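Local coordinates for protein transcription factor tau subunit sfc1 (Schizosaccharomyces pombe, PDB 4BJI) that forms, through this DNA-binding domain, part of the tauA module of TFIIIC, which binds boxA promoters of tRNA and similar genes for RNA polymerase III transcription, at residues A[37-48]-A[67-78]. Sequence-based numbering, arbitrary orientation. Where two conformers were deposited one is given.
Sequences IQEVIEALKPLF and YTHYLKFALPYL
The methyl of Ala74 is the knob at the centre of the contact, set into a hollow of helix 35-50 lined by Ile37, Val40, Ile41 and Leu44. Its CB lies 3.6 Å from Val40 CG1, and the small knob lets the backbones close to 5.5 Å between the CA atoms of Ile41 and Ala74. Val40 straddles two neighbours: CG1, anti to its backbone N (chi1 -175°), meets Ala74, while CG2 rides over one face of the Tyr67 ring, 3.9 Å from the ring centroid, a CH-pi contact. Ala43 CB meets the same ring obliquely, near CE2. In the Glu39 conformer given, one of two, OE2 comes to the ring edge 2.5 Å from Tyr67 OH, a hydrogen bond so short that its exact length is doubtful; there the carboxylate stands 87° to the ring. Cut back to an alanine, Tyr67 would probably leave a gap beside Val40 CG2 and Ala43 CB, and Glu39, in this conformer, without its hydroxyl partner. Both segments fall within the helix-turn-helix family region of the TFIIIC subunit, and here the long helix packs on the 67-78 segment, around the short helix 71-74, while Leu59 of helix 56-60 touches both Leu44 and Leu75. Ile37 bends CD1 against Tyr70 CB (3.5 Å) and on toward Phe73 CB, filling the notch between them. Ile41 sends CD1 off-centre onto the Tyr77 ring, 3.6 Å from CG; the hydroxyl of that tyrosine is hydrogen-bonded to Gly31 O. Nearer the other end, Leu78 CD1 wedges into the groove beside Leu44 CB (3.6 Å) and the aliphatic part of Lys45, and Leu75 CD2 abuts the edge of the Phe48 ring in its plane, 3.8 Å from CZ.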
loop_
_atom_site.group_PDB
_atom_site.type_symbol
_atom_site.label_atom_id
_atom_site.label_comp_id
_atom_site.label_asym_id
_atom_site.label_seq_id
_atom_site.Cartn_x
_atom_site.Cartn_y
_atom_site.Cartn_z
ATOM N N ILE A 37 17.420 -11.344 13.560
ATOM C CA ILE A 37 16.052 -11.052 13.123
ATOM C C ILE A 37 15.266 -10.327 14.216
ATOM O O ILE A 37 14.438 -9.462 13.918
ATOM C CB ILE A 37 15.354 -12.354 12.682
ATOM C CG1 ILE A 37 16.085 -12.927 11.473
ATOM C CG2 ILE A 37 13.874 -12.147 12.313
ATOM C CD1 ILE A 37 16.250 -11.949 10.281
ATOM N N GLN A 38 15.513 -10.643 15.481
ATOM C CA GLN A 38 14.875 -9.934 16.595
ATOM C C GLN A 38 15.121 -8.427 16.490
ATOM O O GLN A 38 14.224 -7.632 16.759
ATOM C CB GLN A 38 15.362 -10.460 17.949
ATOM C CG GLN A 38 14.494 -9.970 19.081
ATOM C CD GLN A 38 13.059 -10.501 18.985
ATOM O OE1 GLN A 38 12.839 -11.687 18.704
ATOM N NE2 GLN A 38 12.083 -9.627 19.225
ATOM N N GLU A 39 16.320 -8.007 16.099
ATOM C CA GLU A 39 16.605 -6.581 15.929
ATOM C C GLU A 39 15.632 -5.964 14.924
ATOM O O GLU A 39 15.154 -4.865 15.127
ATOM C CB GLU A 39 18.059 -6.356 15.470
ATOM C CG GLU A 39 18.483 -4.887 15.439
ATOM C CD GLU A 39 19.874 -4.687 14.836
ATOM O OE1 GLU A 39 20.610 -5.682 14.673
ATOM O OE2 GLU A 39 20.228 -3.532 14.519
ATOM N N VAL A 40 15.343 -6.684 13.846
ATOM C CA VAL A 40 14.418 -6.164 12.835
ATOM C C VAL A 40 13.004 -6.129 13.366
ATOM O O VAL A 40 12.287 -5.132 13.153
ATOM C CB VAL A 40 14.489 -7.003 11.535
ATOM C CG1 VAL A 40 13.626 -6.387 10.452
ATOM C CG2 VAL A 40 15.954 -7.131 11.070
ATOM N N ILE A 41 12.607 -7.166 14.104
ATOM C CA ILE A 41 11.295 -7.207 14.740
ATOM C C ILE A 41 11.123 -6.022 15.683
ATOM O O ILE A 41 10.079 -5.343 15.654
ATOM C CB ILE A 41 11.105 -8.537 15.484
ATOM C CG1 ILE A 41 11.045 -9.707 14.499
ATOM C CG2 ILE A 41 9.863 -8.465 16.390
ATOM C CD1 ILE A 41 11.101 -11.073 15.185
ATOM N N GLU A 42 12.132 -5.697 16.484
ATOM C CA GLU A 42 12.042 -4.562 17.378
ATOM C C GLU A 42 11.910 -3.225 16.656
ATOM O O GLU A 42 11.184 -2.338 17.141
ATOM C CB GLU A 42 13.222 -4.551 18.346
ATOM C CG GLU A 42 13.214 -5.752 19.300
ATOM C CD GLU A 42 11.907 -5.901 20.030
ATOM O OE1 GLU A 42 11.449 -4.917 20.632
ATOM O OE2 GLU A 42 11.314 -6.987 19.966
ATOM N N ALA A 43 12.547 -3.081 15.500
ATOM C CA ALA A 43 12.409 -1.879 14.694
ATOM C C ALA A 43 11.022 -1.783 14.054
ATOM O O ALA A 43 10.495 -0.678 13.844
ATOM C CB ALA A 43 13.475 -1.856 13.633
ATOM N N LEU A 44 10.436 -2.923 13.702
ATOM C CA LEU A 44 9.110 -2.948 13.083
ATOM C C LEU A 44 7.986 -2.628 14.046
ATOM O O LEU A 44 6.962 -2.049 13.655
ATOM C CB LEU A 44 8.824 -4.316 12.481
ATOM C CG LEU A 44 9.574 -4.636 11.199
ATOM C CD1 LEU A 44 9.396 -6.099 10.847
ATOM C CD2 LEU A 44 9.083 -3.740 10.071
ATOM N N LYS A 45 8.133 -2.988 15.318
ATOM C CA LYS A 45 7.032 -2.833 16.248
ATOM C C LYS A 45 6.465 -1.397 16.298
ATOM O O LYS A 45 5.258 -1.226 16.155
ATOM C CB LYS A 45 7.436 -3.340 17.654
ATOM C CG LYS A 45 7.429 -4.888 17.767
ATOM C CD LYS A 45 7.945 -5.331 19.119
ATOM C CE LYS A 45 7.835 -6.852 19.291
ATOM N NZ LYS A 45 8.488 -7.290 20.580
ATOM N N PRO A 46 7.325 -0.375 16.493
ATOM C CA PRO A 46 6.763 0.986 16.526
ATOM C C PRO A 46 6.210 1.417 15.184
ATOM O O PRO A 46 5.285 2.233 15.153
ATOM C CB PRO A 46 7.956 1.866 16.899
ATOM C CG PRO A 46 9.156 1.008 16.778
ATOM C CD PRO A 46 8.704 -0.410 16.967
ATOM N N LEU A 47 6.752 0.913 14.080
ATOM C CA LEU A 47 6.208 1.267 12.771
ATOM C C LEU A 47 4.774 0.741 12.633
ATOM O O LEU A 47 3.915 1.426 12.082
ATOM C CB LEU A 47 7.106 0.779 11.629
ATOM C CG LEU A 47 8.499 1.441 11.567
ATOM C CD1 LEU A 47 9.447 0.800 10.564
ATOM C CD2 LEU A 47 8.385 2.916 11.259
ATOM N N PHE A 48 4.504 -0.456 13.136
ATOM C CA PHE A 48 3.149 -0.996 13.100
ATOM C C PHE A 48 2.222 -0.317 14.098
ATOM O O PHE A 48 1.014 -0.294 13.863
ATOM C CB PHE A 48 3.146 -2.512 13.307
ATOM C CG PHE A 48 3.425 -3.293 12.059
ATOM C CD1 PHE A 48 2.503 -3.328 11.017
ATOM C CD2 PHE A 48 4.606 -3.977 11.905
ATOM C CE1 PHE A 48 2.747 -4.034 9.862
ATOM C CE2 PHE A 48 4.856 -4.704 10.725
ATOM C CZ PHE A 48 3.930 -4.721 9.708
ATOM N N TYR A 67 18.670 -4.015 6.850
ATOM C CA TYR A 67 17.548 -4.918 7.125
ATOM C C TYR A 67 16.846 -5.392 5.848
ATOM O O TYR A 67 15.920 -6.201 5.916
ATOM C CB TYR A 67 16.508 -4.230 8.018
ATOM C CG TYR A 67 16.982 -3.844 9.405
ATOM C CD1 TYR A 67 18.164 -4.357 9.930
ATOM C CD2 TYR A 67 16.244 -2.971 10.193
ATOM C CE1 TYR A 67 18.589 -4.007 11.201
ATOM C CE2 TYR A 67 16.661 -2.611 11.449
ATOM C CZ TYR A 67 17.842 -3.131 11.951
ATOM O OH TYR A 67 18.257 -2.775 13.213
ATOM N N THR A 68 17.293 -4.910 4.688
ATOM C CA THR A 68 16.611 -5.175 3.410
ATOM C C THR A 68 16.119 -6.616 3.211
ATOM O O THR A 68 14.948 -6.841 2.905
ATOM C CB THR A 68 17.488 -4.796 2.196
ATOM O OG1 THR A 68 17.781 -3.399 2.238
ATOM C CG2 THR A 68 16.753 -5.106 0.873
ATOM N N HIS A 69 17.031 -7.582 3.319
ATOM C CA HIS A 69 16.657 -8.972 3.074
ATOM C C HIS A 69 16.505 -9.791 4.347
ATOM O O HIS A 69 16.358 -10.998 4.265
ATOM C CB HIS A 69 17.659 -9.660 2.136
ATOM C CG HIS A 69 17.712 -9.054 0.770
ATOM N ND1 HIS A 69 16.619 -9.019 -0.077
ATOM C CD2 HIS A 69 18.720 -8.442 0.108
ATOM C CE1 HIS A 69 16.957 -8.424 -1.205
ATOM N NE2 HIS A 69 18.226 -8.062 -1.120
ATOM N N TYR A 70 16.505 -9.142 5.509
ATOM C CA TYR A 70 15.984 -9.793 6.713
ATOM C C TYR A 70 14.506 -9.457 6.945
ATOM O O TYR A 70 13.813 -10.184 7.647
ATOM C CB TYR A 70 16.816 -9.435 7.938
ATOM C CG TYR A 70 18.282 -9.880 7.859
ATOM C CD1 TYR A 70 18.622 -11.141 7.386
ATOM C CD2 TYR A 70 19.301 -9.029 8.270
ATOM C CE1 TYR A 70 19.954 -11.533 7.303
ATOM C CE2 TYR A 70 20.615 -9.422 8.204
ATOM C CZ TYR A 70 20.915 -10.688 7.731
ATOM O OH TYR A 70 22.218 -11.110 7.643
ATOM N N LEU A 71 14.031 -8.388 6.319
ATOM C CA LEU A 71 12.650 -7.912 6.542
ATOM C C LEU A 71 11.640 -9.034 6.279
ATOM O O LEU A 71 10.668 -9.193 7.033
ATOM C CB LEU A 71 12.379 -6.704 5.665
ATOM C CG LEU A 71 10.973 -6.128 5.751
ATOM C CD1 LEU A 71 10.671 -5.728 7.180
ATOM C CD2 LEU A 71 10.877 -4.939 4.811
ATOM N N LYS A 72 11.842 -9.828 5.228
ATOM C CA LYS A 72 10.860 -10.848 4.899
ATOM C C LYS A 72 10.735 -11.964 5.949
ATOM O O LYS A 72 9.688 -12.605 6.057
ATOM C CB LYS A 72 11.118 -11.461 3.522
ATOM C CG LYS A 72 12.326 -12.328 3.428
ATOM C CD LYS A 72 12.350 -13.055 2.084
ATOM C CE LYS A 72 13.613 -13.844 1.959
ATOM N NZ LYS A 72 13.576 -14.672 0.725
ATOM N N PHE A 73 11.793 -12.163 6.728
ATOM C CA PHE A 73 11.771 -13.137 7.796
ATOM C C PHE A 73 11.176 -12.591 9.098
ATOM O O PHE A 73 10.683 -13.339 9.930
ATOM C CB PHE A 73 13.213 -13.623 8.069
ATOM C CG PHE A 73 13.850 -14.354 6.908
ATOM C CD1 PHE A 73 13.614 -15.684 6.708
ATOM C CD2 PHE A 73 14.670 -13.676 6.029
ATOM C CE1 PHE A 73 14.199 -16.361 5.620
ATOM C CE2 PHE A 73 15.254 -14.330 4.954
ATOM C CZ PHE A 73 15.012 -15.670 4.755
ATOM N N ALA A 74 11.261 -11.271 9.278
ATOM C CA ALA A 74 10.771 -10.601 10.489
ATOM C C ALA A 74 9.250 -10.328 10.420
ATOM O O ALA A 74 8.547 -10.451 11.431
ATOM C CB ALA A 74 11.532 -9.284 10.691
ATOM N N LEU A 75 8.768 -9.963 9.232
ATOM C CA LEU A 75 7.354 -9.557 9.084
ATOM C C LEU A 75 6.371 -10.617 9.603
ATOM O O LEU A 75 5.388 -10.265 10.237
ATOM C CB LEU A 75 7.041 -9.145 7.644
ATOM C CG LEU A 75 7.526 -7.729 7.292
ATOM C CD1 LEU A 75 7.628 -7.490 5.822
ATOM C CD2 LEU A 75 6.640 -6.670 7.964
ATOM N N PRO A 76 6.641 -11.917 9.361
ATOM C CA PRO A 76 5.680 -12.934 9.794
ATOM C C PRO A 76 5.518 -13.066 11.303
ATOM O O PRO A 76 4.595 -13.724 11.803
ATOM C CB PRO A 76 6.269 -14.236 9.190
ATOM C CG PRO A 76 6.962 -13.795 7.991
ATOM C CD PRO A 76 7.635 -12.520 8.444
ATOM N N TYR A 77 6.426 -12.432 12.053
ATOM C CA TYR A 77 6.295 -12.425 13.497
ATOM C C TYR A 77 5.302 -11.400 14.025
ATOM O O TYR A 77 4.897 -11.469 15.183
ATOM C CB TYR A 77 7.662 -12.181 14.167
ATOM C CG TYR A 77 8.555 -13.405 14.154
ATOM C CD1 TYR A 77 9.398 -13.670 13.088
ATOM C CD2 TYR A 77 8.501 -14.323 15.190
ATOM C CE1 TYR A 77 10.196 -14.819 13.063
ATOM C CE2 TYR A 77 9.291 -15.466 15.174
ATOM C CZ TYR A 77 10.120 -15.694 14.111
ATOM O OH TYR A 77 10.908 -16.836 14.130
ATOM N N LEU A 78 4.895 -10.458 13.163
ATOM C CA LEU A 78 4.052 -9.342 13.569
ATOM C C LEU A 78 2.830 -9.098 12.699
ATOM O O LEU A 78 1.961 -8.340 13.100
ATOM C CB LEU A 78 4.854 -8.042 13.559
ATOM C CG LEU A 78 6.067 -7.991 14.468
ATOM C CD1 LEU A 78 6.801 -6.707 14.229
ATOM C CD2 LEU A 78 5.668 -8.143 15.932
#